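Local coordinates for protein tryptophan synthase alpha chain (Chlamydia trachomatis, PDB 6V82) that probably cleaves indoleglycerol phosphate to indole and glyceraldehyde 3-phosphate, the alpha-subunit half-reaction of the last step of tryptophan biosynthesis, at residues 2-7 and 91-96; 11-16 and 40-45; 35-40 and 242-247; 204-209 and 218-223; 224-229 and 248-253. All blocks are in the same frame, centred on the assembly; numbering follows the deposited sequence.

Contact 1. Residues 2-7 and 91-96; sequences SKLTQV and PLILYS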
# COMPACT_ATOMS: atom_id res chain seq x y z
N SER A 2 60.50 -17.95 4.57
CA SER A 2 61.91 -18.07 4.18
C SER A 2 62.46 -16.72 3.75
O SER A 2 63.63 -16.41 3.99
CB SER A 2 62.08 -19.09 3.05
OG SER A 2 61.64 -18.57 1.81
N LYS A 3 61.61 -15.92 3.10
CA LYS A 3 61.93 -14.53 2.78
C LYS A 3 61.27 -13.57 3.75
O LYS A 3 61.86 -12.54 4.10
CB LYS A 3 61.50 -14.20 1.35
CG LYS A 3 61.91 -12.81 0.89
CD LYS A 3 61.95 -12.69 -0.64
CE LYS A 3 63.26 -13.19 -1.21
NZ LYS A 3 63.29 -13.09 -2.70
N LEU A 4 60.06 -13.90 4.20
CA LEU A 4 59.46 -13.19 5.32
C LEU A 4 60.23 -13.44 6.60
O LEU A 4 60.51 -12.51 7.37
CB LEU A 4 58.01 -13.60 5.49
CG LEU A 4 57.06 -12.91 4.52
CD1 LEU A 4 55.77 -13.71 4.43
CD2 LEU A 4 56.80 -11.47 4.96
N THR A 5 60.60 -14.71 6.85
CA THR A 5 61.34 -15.02 8.07
C THR A 5 62.68 -14.28 8.09
O THR A 5 63.12 -13.82 9.16
CB THR A 5 61.56 -16.53 8.18
OG1 THR A 5 62.55 -16.96 7.24
CG2 THR A 5 60.26 -17.27 7.91
N GLN A 6 63.32 -14.13 6.93
CA GLN A 6 64.56 -13.37 6.87
C GLN A 6 64.34 -11.92 7.29
O GLN A 6 65.08 -11.38 8.11
CB GLN A 6 65.17 -13.43 5.46
CG GLN A 6 66.08 -14.63 5.22
CD GLN A 6 67.33 -14.63 6.09
OE1 GLN A 6 67.45 -15.42 7.03
NE2 GLN A 6 68.28 -13.74 5.77
N VAL A 7 63.30 -11.28 6.74
CA VAL A 7 63.14 -9.84 6.95
C VAL A 7 62.84 -9.52 8.41
O VAL A 7 63.18 -8.44 8.89
CB VAL A 7 62.08 -9.27 6.00
CG1 VAL A 7 60.68 -9.62 6.45
CG2 VAL A 7 62.23 -7.76 5.90
N PRO A 91 59.83 -8.48 0.84
CA PRO A 91 58.72 -9.44 0.82
C PRO A 91 57.44 -8.81 0.26
O PRO A 91 57.15 -7.64 0.50
CB PRO A 91 58.55 -9.81 2.29
CG PRO A 91 59.89 -9.55 2.90
CD PRO A 91 60.45 -8.37 2.17
N LEU A 92 56.67 -9.62 -0.48
CA LEU A 92 55.38 -9.21 -1.03
C LEU A 92 54.28 -10.11 -0.46
O LEU A 92 54.33 -11.33 -0.63
CB LEU A 92 55.36 -9.30 -2.56
CG LEU A 92 56.37 -8.41 -3.29
CD1 LEU A 92 56.33 -8.67 -4.78
CD2 LEU A 92 56.07 -6.97 -2.99
N ILE A 93 53.32 -9.49 0.22
CA ILE A 93 52.12 -10.16 0.72
C ILE A 93 50.99 -9.88 -0.26
O ILE A 93 50.66 -8.71 -0.52
CB ILE A 93 51.73 -9.66 2.12
CG1 ILE A 93 52.90 -9.72 3.10
CG2 ILE A 93 50.56 -10.46 2.65
CD1 ILE A 93 53.60 -11.04 3.10
N LEU A 94 50.39 -10.93 -0.81
CA LEU A 94 49.14 -10.73 -1.54
C LEU A 94 48.00 -10.72 -0.54
O LEU A 94 47.77 -11.71 0.17
CB LEU A 94 48.92 -11.81 -2.59
CG LEU A 94 47.73 -11.43 -3.47
CD1 LEU A 94 48.08 -10.21 -4.28
CD2 LEU A 94 47.32 -12.59 -4.39
N TYR A 95 47.30 -9.59 -0.46
CA TYR A 95 46.11 -9.46 0.36
C TYR A 95 44.89 -9.58 -0.55
O TYR A 95 44.81 -8.88 -1.56
CB TYR A 95 46.11 -8.12 1.08
CG TYR A 95 44.81 -7.78 1.74
CD1 TYR A 95 44.50 -8.28 3.00
CD2 TYR A 95 43.89 -6.95 1.11
CE1 TYR A 95 43.30 -7.96 3.62
CE2 TYR A 95 42.69 -6.61 1.72
CZ TYR A 95 42.40 -7.13 2.97
OH TYR A 95 41.20 -6.82 3.56
N SER A 96 43.96 -10.47 -0.18
CA SER A 96 42.87 -10.77 -1.10
C SER A 96 41.65 -11.30 -0.36
O SER A 96 41.75 -11.86 0.74
CB SER A 96 43.31 -11.79 -2.16
OG SER A 96 42.22 -12.21 -2.94
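Lys-3 O accepts the backbone bond from Val-7 N at 3.3 Å, which belongs to the short helix 4-7, and packs against Pro-91 CG across the contact at 3.8 Å. In this TIM-barrel protein the proline immediately precedes strand 92-96, so the N-terminal helix meets the barrel at the end where the strands begin. This is the end away from the catalytic end of such barrels, and the contact illustrates how a short helix can pack over that opening. Apart from the Lys-3 carbonyl, the touching atoms are carbons. Val-7 and the proline ring reach toward each other tip to tip, with Val-7 CG1 3.6 Å from Pro-91 CG. Leu-4 uses both its methyls. Its CG is anti to the carbonyl carbon (chi1 -80°), and from there CD2 comes to 3.6 Å from Pro-91 CB. Leu-4 also crosses Ile-93 at about a right angle. The inner end of the leucine continues to Asp-147 and Ile-149 of strand 147-153, so the helix bridges more than one strand. Lys-3, by contrast, turns its ammonium away from the proline and bonds to Gln-88 O. On the barrel side Ile-93 packs against Glu-44, a predicted catalytic residue, while Ile-93 CD1 presents its methyl group at 3.7 Å to both Leu-4 CD1 and Leu-4 CD2.

Contact 2. Residues 11-16 and 40-45; sequences TKLCIG and VDILEL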
# COMPACT_ATOMS: atom_id res chain seq x y z
N THR A 11 64.32 -5.86 13.20
CA THR A 11 63.19 -5.64 14.07
C THR A 11 62.42 -4.40 13.64
O THR A 11 62.95 -3.51 12.96
CB THR A 11 63.67 -5.52 15.52
OG1 THR A 11 64.74 -4.58 15.60
CG2 THR A 11 64.16 -6.88 16.01
N LYS A 12 61.14 -4.37 14.02
CA LYS A 12 60.27 -3.20 13.85
C LYS A 12 60.19 -2.79 12.37
O LYS A 12 60.77 -1.80 11.93
CB LYS A 12 60.75 -2.04 14.73
CG LYS A 12 61.15 -2.46 16.15
CD LYS A 12 61.42 -1.25 17.05
CE LYS A 12 62.19 -0.15 16.32
NZ LYS A 12 63.54 -0.57 15.83
N LEU A 13 59.42 -3.58 11.63
CA LEU A 13 59.24 -3.42 10.20
C LEU A 13 58.00 -2.59 9.89
O LEU A 13 57.05 -2.52 10.67
CB LEU A 13 59.12 -4.79 9.53
CG LEU A 13 60.23 -5.79 9.85
CD1 LEU A 13 60.04 -7.04 9.01
CD2 LEU A 13 61.61 -5.17 9.60
N CYS A 14 58.01 -1.94 8.73
CA CYS A 14 56.86 -1.19 8.26
C CYS A 14 56.25 -1.92 7.07
O CYS A 14 56.93 -2.14 6.06
CB CYS A 14 57.24 0.23 7.86
SG CYS A 14 55.91 1.01 6.87
N ILE A 15 54.97 -2.27 7.18
CA ILE A 15 54.21 -2.86 6.07
C ILE A 15 53.41 -1.75 5.41
O ILE A 15 52.72 -0.97 6.09
CB ILE A 15 53.29 -3.99 6.56
CG1 ILE A 15 54.08 -5.03 7.36
CG2 ILE A 15 52.56 -4.61 5.38
CD1 ILE A 15 53.19 -6.05 8.07
N GLY A 16 53.49 -1.68 4.08
CA GLY A 16 52.75 -0.68 3.33
C GLY A 16 51.75 -1.31 2.38
O GLY A 16 52.11 -2.22 1.61
N VAL A 40 59.74 1.34 3.19
CA VAL A 40 58.79 0.28 3.53
C VAL A 40 59.48 -1.07 3.40
O VAL A 40 60.17 -1.33 2.41
CB VAL A 40 57.54 0.38 2.62
CG1 VAL A 40 56.63 -0.83 2.81
CG2 VAL A 40 56.77 1.69 2.91
N ASP A 41 59.29 -1.93 4.40
CA ASP A 41 60.02 -3.20 4.44
C ASP A 41 59.25 -4.36 3.82
O ASP A 41 59.86 -5.33 3.36
CB ASP A 41 60.38 -3.57 5.88
CG ASP A 41 61.17 -2.49 6.59
OD1 ASP A 41 60.63 -1.87 7.54
OD2 ASP A 41 62.35 -2.25 6.21
N ILE A 42 57.93 -4.27 3.80
CA ILE A 42 57.08 -5.33 3.29
C ILE A 42 55.95 -4.67 2.54
O ILE A 42 55.26 -3.81 3.09
CB ILE A 42 56.53 -6.21 4.42
CG1 ILE A 42 57.66 -6.95 5.14
CG2 ILE A 42 55.48 -7.17 3.88
CD1 ILE A 42 57.23 -7.69 6.38
N LEU A 43 55.74 -5.06 1.29
CA LEU A 43 54.60 -4.58 0.53
C LEU A 43 53.41 -5.50 0.73
O LEU A 43 53.54 -6.72 0.60
CB LEU A 43 54.94 -4.47 -0.96
CG LEU A 43 55.79 -3.25 -1.26
CD1 LEU A 43 56.04 -3.14 -2.74
CD2 LEU A 43 55.12 -2.00 -0.70
N GLU A 44 52.26 -4.93 1.06
CA GLU A 44 51.01 -5.67 1.09
C GLU A 44 50.21 -5.22 -0.11
O GLU A 44 49.71 -4.09 -0.15
CB GLU A 44 50.23 -5.46 2.38
CG GLU A 44 48.98 -6.34 2.45
CD GLU A 44 48.56 -6.68 3.88
OE1 GLU A 44 47.46 -6.24 4.31
OE2 GLU A 44 49.35 -7.37 4.58
N LEU A 45 50.11 -6.11 -1.09
CA LEU A 45 49.53 -5.81 -2.39
C LEU A 45 48.09 -6.33 -2.43
O LEU A 45 47.85 -7.54 -2.31
CB LEU A 45 50.40 -6.42 -3.49
CG LEU A 45 50.15 -5.94 -4.91
CD1 LEU A 45 50.38 -4.44 -5.03
CD2 LEU A 45 51.06 -6.72 -5.84
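Cys-14 and Asp-41 start the polar part of the contact. The amide N of Cys-14 donates to Asp-41 OD1 at 2.9 Å, and the bond uses the anti lone pair of that oxygen, the one turned away from OD2. Asp-41 CG, anti to the carbonyl carbon at chi1 -56°, carries the carboxylate toward this amide. Cys-14 O is gripped twice in return, by Asp-41 N in the carbonyl plane and by Ile-42 N, whose longer bond of 3.3 Å is tilted out of it. Further along, the pairing is plain parallel ladder: Gly-16 N donates to Ile-42 O, and Glu-44 N to Gly-16 O at 2.8 Å. Two CA-H...O contacts accompany these bonds, the closer from Ile-15 CA to Ile-42 O at 3.3 Å. Strands 13-19 and 42-46 are thus neighbours in the TIM barrel, joined by the beta-alpha-beta crossover through helix 25-37, and their short segments run at 23° to each other. Among the apolar contacts, Ile-15 and Ile-42 lie side by side on one face, pointing the same way, and Ile-15 CG2 comes 3.9 Å from CB of Glu-44, a predicted proton acceptor whose carboxylate is held by Arg-205 and Tyr-173. Near the strand start Leu-13 CD1 meets Ile-42 CD1. On the helix side Val-40 CG2 lies 4.1 Å from Cys-14 SG, while Val-40 CG1 packs against the backbone, 3.5 Å from Gly-16 N.

Contact 3. Residues 35-40 and 242-247; sequences LIQGGV and TLTALA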
# COMPACT_ATOMS: atom_id res chain seq x y z
N LEU A 35 57.44 3.38 -2.51
CA LEU A 35 57.33 2.99 -1.10
C LEU A 35 58.59 2.29 -0.63
O LEU A 35 59.04 2.48 0.51
CB LEU A 35 56.10 2.09 -0.89
CG LEU A 35 54.73 2.74 -1.04
CD1 LEU A 35 53.67 1.80 -0.55
CD2 LEU A 35 54.70 4.05 -0.28
N ILE A 36 59.17 1.46 -1.50
CA ILE A 36 60.41 0.77 -1.16
C ILE A 36 61.52 1.78 -0.93
O ILE A 36 62.23 1.74 0.08
CB ILE A 36 60.76 -0.25 -2.25
CG1 ILE A 36 59.74 -1.39 -2.22
CG2 ILE A 36 62.17 -0.77 -2.05
CD1 ILE A 36 59.88 -2.33 -3.38
N GLN A 37 61.67 2.75 -1.85
CA GLN A 37 62.67 3.79 -1.67
C GLN A 37 62.38 4.63 -0.43
O GLN A 37 63.31 5.20 0.15
CB GLN A 37 62.73 4.69 -2.89
CG GLN A 37 63.09 3.96 -4.15
CD GLN A 37 62.98 4.84 -5.36
OE1 GLN A 37 61.95 5.48 -5.59
NE2 GLN A 37 64.06 4.89 -6.15
N GLY A 38 61.12 4.71 -0.03
CA GLY A 38 60.74 5.44 1.16
C GLY A 38 60.95 4.70 2.45
O GLY A 38 60.68 5.26 3.52
N GLY A 39 61.41 3.45 2.40
CA GLY A 39 61.76 2.68 3.58
C GLY A 39 60.82 1.57 3.95
O GLY A 39 61.07 0.89 4.96
N VAL A 40 59.74 1.34 3.19
CA VAL A 40 58.79 0.28 3.53
C VAL A 40 59.48 -1.07 3.40
O VAL A 40 60.17 -1.33 2.41
CB VAL A 40 57.54 0.38 2.62
CG1 VAL A 40 56.63 -0.83 2.81
CG2 VAL A 40 56.77 1.69 2.91
N THR A 242 55.62 11.84 -3.70
CA THR A 242 54.95 12.13 -2.43
C THR A 242 54.68 10.86 -1.63
O THR A 242 54.43 10.96 -0.42
CB THR A 242 53.64 12.89 -2.66
OG1 THR A 242 52.69 12.03 -3.30
CG2 THR A 242 53.86 14.11 -3.53
N LEU A 243 54.71 9.69 -2.26
CA LEU A 243 54.59 8.44 -1.51
C LEU A 243 55.90 8.10 -0.79
O LEU A 243 55.88 7.73 0.39
CB LEU A 243 54.20 7.30 -2.44
CG LEU A 243 52.80 7.40 -3.03
CD1 LEU A 243 52.55 6.23 -3.97
CD2 LEU A 243 51.80 7.41 -1.89
N THR A 244 57.02 8.22 -1.49
CA THR A 244 58.32 8.11 -0.83
C THR A 244 58.38 9.04 0.37
O THR A 244 58.68 8.61 1.49
CB THR A 244 59.43 8.44 -1.83
OG1 THR A 244 59.31 7.58 -2.97
CG2 THR A 244 60.80 8.26 -1.18
N ALA A 245 58.05 10.32 0.16
CA ALA A 245 58.09 11.31 1.24
C ALA A 245 57.17 10.93 2.39
O ALA A 245 57.56 11.03 3.56
CB ALA A 245 57.71 12.69 0.69
N LEU A 246 55.95 10.48 2.09
CA LEU A 246 55.01 10.12 3.14
C LEU A 246 55.54 8.95 3.98
O LEU A 246 55.43 8.97 5.21
CB LEU A 246 53.65 9.76 2.53
CG LEU A 246 52.57 9.35 3.53
CD1 LEU A 246 52.42 10.42 4.60
CD2 LEU A 246 51.24 9.08 2.83
N ALA A 247 56.11 7.94 3.32
CA ALA A 247 56.73 6.83 4.03
C ALA A 247 57.79 7.34 5.00
O ALA A 247 57.85 6.91 6.16
CB ALA A 247 57.35 5.85 3.04
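Leu-243 meets Leu-35 first, where helix 241-250 packs beside the end of helix 25-37 on the outside of the TIM barrel. These are the helix after the first strand and the terminal helix of the chain, and their association exemplifies how a barrel brings the two ends of its sequence together. The two leucines cross obliquely, Leu-35 CD2 lying 3.9 Å from Leu-243 CB. One residue on, Thr-244 splits its two branches between different tasks. With chi1 at -56°, OG1 is anti to the carbonyl carbon and bonds to Ala-34 O, while CG2, anti to the backbone N, rests on Gly-38, 3.7 Å from Gly-38 CA. Gly-38 has no side chain to hold the helices apart, and its CA comes to 4.1 Å from the CA of Thr-244. The backbone here is itself well tied: Gly-39, with positive phi (108°), closes a Schellman motif in which Gly-39 N bonds to Ile-36 O and Val-40 N to Leu-35 O. The chain then leaves the helix for strand 42-46. Ala-247, a turn beyond Leu-243, faces the same glycine, Gly-38. Its CB lies 4.2 Å from Val-40 CG2, and Phe-230 of helix 229-236 lies against both Val-40 and Leu-35. The closest approach of the contact is also made by this alanine, Ala-247 CB to Gly-38 O at 3.4 Å.

Contact 4. Residues 204-209 and 218-223; sequences DRRDIC and LNYSDG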
# COMPACT_ATOMS: atom_id res chain seq x y z
N ASP A 204 50.75 -6.01 15.02
CA ASP A 204 49.51 -5.29 15.26
C ASP A 204 48.90 -4.83 13.93
O ASP A 204 49.52 -4.07 13.18
CB ASP A 204 49.78 -4.09 16.17
CG ASP A 204 48.51 -3.51 16.80
OD1 ASP A 204 47.45 -3.48 16.13
OD2 ASP A 204 48.59 -3.07 17.97
N ARG A 205 47.68 -5.30 13.67
CA ARG A 205 46.98 -5.06 12.41
C ARG A 205 46.36 -3.67 12.32
O ARG A 205 45.82 -3.31 11.27
CB ARG A 205 45.90 -6.15 12.27
CG ARG A 205 45.05 -6.15 10.98
CD ARG A 205 45.85 -6.42 9.73
NE ARG A 205 44.98 -6.48 8.55
CZ ARG A 205 45.42 -6.51 7.29
NH1 ARG A 205 46.73 -6.51 7.01
NH2 ARG A 205 44.53 -6.55 6.29
N ARG A 206 46.44 -2.84 13.36
CA ARG A 206 45.74 -1.57 13.33
C ARG A 206 46.39 -0.60 12.34
O ARG A 206 47.59 -0.64 12.08
CB ARG A 206 45.69 -0.95 14.72
CG ARG A 206 46.91 -0.15 15.14
CD ARG A 206 46.62 0.57 16.45
NE ARG A 206 46.86 -0.26 17.64
CZ ARG A 206 45.98 -1.10 18.18
NH1 ARG A 206 46.32 -1.80 19.26
NH2 ARG A 206 44.76 -1.25 17.67
N ASP A 207 45.56 0.27 11.78
CA ASP A 207 46.00 1.18 10.73
C ASP A 207 46.80 2.32 11.35
O ASP A 207 46.28 3.09 12.15
CB ASP A 207 44.79 1.72 9.97
CG ASP A 207 45.17 2.44 8.69
OD1 ASP A 207 46.37 2.48 8.31
OD2 ASP A 207 44.25 3.00 8.06
N ILE A 208 48.07 2.41 10.98
CA ILE A 208 48.94 3.48 11.45
C ILE A 208 49.08 4.50 10.34
O ILE A 208 49.25 4.15 9.16
CB ILE A 208 50.32 2.93 11.86
CG1 ILE A 208 50.16 1.87 12.94
CG2 ILE A 208 51.19 4.06 12.36
CD1 ILE A 208 49.53 2.42 14.18
N CYS A 209 49.03 5.78 10.71
CA CYS A 209 49.15 6.85 9.74
C CYS A 209 50.01 8.01 10.21
O CYS A 209 50.16 8.98 9.46
CB CYS A 209 47.77 7.36 9.34
SG CYS A 209 46.86 8.02 10.73
N LEU A 218 55.24 -0.20 17.93
CA LEU A 218 56.46 -1.01 17.88
C LEU A 218 57.02 -1.35 19.26
O LEU A 218 57.91 -2.21 19.35
CB LEU A 218 57.53 -0.29 17.04
CG LEU A 218 57.18 -0.08 15.57
CD1 LEU A 218 58.17 0.85 14.90
CD2 LEU A 218 57.08 -1.40 14.82
N ASN A 219 56.53 -0.72 20.34
CA ASN A 219 56.93 -1.11 21.69
C ASN A 219 56.61 -2.58 21.97
O ASN A 219 57.31 -3.22 22.77
CB ASN A 219 56.22 -0.25 22.73
CG ASN A 219 56.93 1.06 23.01
OD1 ASN A 219 58.16 1.11 23.05
ND2 ASN A 219 56.16 2.12 23.20
N TYR A 220 55.56 -3.11 21.36
CA TYR A 220 55.06 -4.45 21.64
C TYR A 220 54.85 -5.30 20.40
O TYR A 220 54.81 -6.53 20.51
CB TYR A 220 53.74 -4.38 22.43
CG TYR A 220 52.68 -3.54 21.74
CD1 TYR A 220 52.51 -2.19 22.05
CD2 TYR A 220 51.86 -4.09 20.75
CE1 TYR A 220 51.55 -1.42 21.41
CE2 TYR A 220 50.89 -3.32 20.10
CZ TYR A 220 50.74 -2.00 20.44
OH TYR A 220 49.79 -1.25 19.79
N SER A 221 54.70 -4.68 19.23
CA SER A 221 54.49 -5.38 17.98
C SER A 221 55.80 -5.47 17.22
O SER A 221 56.68 -4.62 17.37
CB SER A 221 53.44 -4.64 17.14
OG SER A 221 53.23 -5.28 15.89
N ASP A 222 55.93 -6.53 16.41
CA ASP A 222 57.12 -6.69 15.57
C ASP A 222 57.07 -5.83 14.32
O ASP A 222 58.08 -5.74 13.61
CB ASP A 222 57.29 -8.17 15.20
CG ASP A 222 57.56 -9.03 16.42
OD1 ASP A 222 58.56 -8.76 17.12
OD2 ASP A 222 56.76 -9.95 16.70
N GLY A 223 55.95 -5.20 14.03
CA GLY A 223 55.87 -4.25 12.94
C GLY A 223 54.55 -3.51 13.02
O GLY A 223 53.69 -3.83 13.85
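Ser-221 and Asp-204 form the tight part of the contact. Asp-204 N donates to Ser-221 OG at 2.7 Å in a nearly straight bond (N-H...O 168°), and the same hydroxyl donates to Gly-223 O in a short bond of 2.5 Å, on a lone pair of that carbonyl. Beside this buried serine the Asp-204 carboxylate, its CG anti to the backbone N (chi1 -163°), reaches Tyr-220. The phenol donates to Asp-204 OD2 at 2.8 Å, on the anti side and somewhat out of the carboxylate plane; the oxygen sits at the edge of the ring, and the two planes are turned 51° apart. All this takes place inside one beta-alpha-beta crossover of the TIM barrel, strand 202-205 to helix 211-218 to strand 223-226, across the seam where the last two strands come together. Asp-204 OD1 meanwhile accepts from Arg-206 N at 3.0 Å, an Asx turn. The partly exposed Arg-206 is tied within its own segment, by a salt bridge from NH1 to Asp-204 OD2 at 2.9 Å, with OD1 over the centre of one guanidinium face. Across the contact its hold is looser: Tyr-220 OH is at the guanidinium edge, but 3.6 Å from Arg-206 NH1. Phe-191 meets the tyrosine ring edge-to-face from helix 187-198.

Contact 5. Residues 224-229 and 248-253; sequences FIVKTA and QTVIPG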
# COMPACT_ATOMS: atom_id res chain seq x y z
N PHE A 224 54.41 -2.52 12.16
CA PHE A 224 53.15 -1.81 12.01
C PHE A 224 52.79 -1.75 10.53
O PHE A 224 53.66 -1.84 9.66
CB PHE A 224 53.21 -0.39 12.60
CG PHE A 224 54.15 0.53 11.88
CD1 PHE A 224 55.50 0.51 12.17
CD2 PHE A 224 53.68 1.41 10.92
CE1 PHE A 224 56.37 1.36 11.51
CE2 PHE A 224 54.54 2.26 10.26
CZ PHE A 224 55.89 2.24 10.56
N ILE A 225 51.50 -1.61 10.25
CA ILE A 225 51.01 -1.56 8.87
C ILE A 225 50.40 -0.19 8.62
O ILE A 225 49.64 0.33 9.45
CB ILE A 225 50.02 -2.69 8.58
CG1 ILE A 225 49.44 -2.55 7.17
CG2 ILE A 225 48.91 -2.75 9.60
CD1 ILE A 225 48.63 -3.76 6.72
N VAL A 226 50.78 0.42 7.50
CA VAL A 226 50.16 1.63 6.98
C VAL A 226 49.16 1.17 5.92
O VAL A 226 49.54 0.91 4.77
CB VAL A 226 51.20 2.59 6.39
CG1 VAL A 226 50.52 3.82 5.84
CG2 VAL A 226 52.26 2.94 7.42
N LYS A 227 47.89 1.05 6.31
CA LYS A 227 46.88 0.50 5.42
C LYS A 227 46.24 1.56 4.52
O LYS A 227 46.12 1.36 3.31
CB LYS A 227 45.79 -0.20 6.23
CG LYS A 227 44.65 -0.78 5.40
CD LYS A 227 45.17 -1.85 4.44
CE LYS A 227 44.07 -2.39 3.53
NZ LYS A 227 43.09 -3.29 4.23
N THR A 228 45.81 2.68 5.10
CA THR A 228 45.07 3.71 4.39
C THR A 228 45.95 4.82 3.81
O THR A 228 45.71 5.26 2.68
CB THR A 228 44.03 4.34 5.34
OG1 THR A 228 43.01 3.38 5.64
CG2 THR A 228 43.38 5.57 4.72
N ALA A 229 46.99 5.25 4.53
CA ALA A 229 47.61 6.55 4.23
C ALA A 229 48.14 6.61 2.80
O ALA A 229 47.91 7.61 2.11
CB ALA A 229 48.73 6.84 5.24
N GLN A 248 58.64 8.26 4.53
CA GLN A 248 59.77 8.70 5.33
C GLN A 248 59.32 9.42 6.59
O GLN A 248 59.99 9.33 7.62
CB GLN A 248 60.69 9.59 4.49
CG GLN A 248 61.36 8.86 3.32
CD GLN A 248 62.11 9.79 2.36
OE1 GLN A 248 61.81 10.98 2.27
NE2 GLN A 248 63.09 9.25 1.66
N THR A 249 58.19 10.14 6.53
CA THR A 249 57.69 10.84 7.71
C THR A 249 56.93 9.93 8.67
O THR A 249 56.85 10.24 9.86
CB THR A 249 56.77 12.01 7.30
OG1 THR A 249 55.61 11.50 6.66
CG2 THR A 249 57.47 12.96 6.35
N VAL A 250 56.40 8.80 8.19
CA VAL A 250 55.60 7.89 9.02
C VAL A 250 56.47 6.87 9.74
O VAL A 250 56.21 6.52 10.90
CB VAL A 250 54.53 7.20 8.17
CG1 VAL A 250 53.87 6.07 8.94
CG2 VAL A 250 53.49 8.21 7.72
N ILE A 251 57.52 6.38 9.09
CA ILE A 251 58.40 5.37 9.67
C ILE A 251 59.34 6.03 10.68
O ILE A 251 60.09 6.95 10.33
CB ILE A 251 59.19 4.65 8.56
CG1 ILE A 251 58.22 4.03 7.56
CG2 ILE A 251 60.12 3.60 9.17
CD1 ILE A 251 58.88 3.44 6.34
N PRO A 252 59.34 5.58 11.94
CA PRO A 252 60.15 6.23 12.98
C PRO A 252 61.65 6.16 12.71
O PRO A 252 62.13 5.39 11.88
CB PRO A 252 59.79 5.45 14.25
CG PRO A 252 58.45 4.86 13.96
CD PRO A 252 58.45 4.55 12.50
N GLY A 253 62.39 7.00 13.43
CA GLY A 253 63.84 7.01 13.34
C GLY A 253 64.42 7.71 12.12
O GLY A 253 65.54 8.23 12.16
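Phe-224 and Pro-252 reach toward each other tip to tip, Phe-224 CE1 lying 3.9 Å from Pro-252 CD. Here the last strand of the TIM barrel, 223-226, is packed by the end of the C-terminal helix 241-250, the helix lying outside the barrel wall. The ring end also meets the next residue back, with Ile-251 CA at the ring edge, 4.1 Å from Phe-224 CZ. Val-250 adds the third touch, its CG1 4.1 Å from Phe-224 CE2. The same methyl faces Val-226, whose CG2 comes tip to tip with Val-250 CG1 at 3.8 Å. In this way one helix-end valine serves two strand residues of the same face. Chi1 of Phe-224 (66°) puts CG between the backbone N and the carbonyl carbon, and the ring beyond it is bordered by Ala-214, Val-217 and Leu-218 of helix 211-218 and by Cys-14 of the neighbouring strand. Just past the strand, Lys-227 makes a salt bridge with Asp-55, a predicted proton acceptor. The strand itself is held in place by the backbone of strand 13-19, where Ile-15 N bonds to Phe-224 O and Ile-15 O to Val-226 N.

The five contacts sit on neighbouring parts of one barrel. Contacts 1 and 2, with centres 9 Å apart, join through the paired strands 92-96 and 42-46, Ile-93 N lying 2.8 Å from Leu-43 O. Contact 2 shares Val-40 with contact 3 and abuts contact 5 across strands 13-19 and 223-226. Contacts 3 and 5 both use helix 241-250, and Ile-251 CD1 approaches Gly-39 C to 3.6 Å. Contact 4 joins contact 5 where Asp-207 OD1 meets Lys-227 N at 2.9 Å. Around the predicted acceptors, Glu-44 of contact 2 pairs its OE1 with NH1 of Arg-205 from segment 204-209 at 2.8 Å, and its side chain is about 7 Å from that of Asp-55.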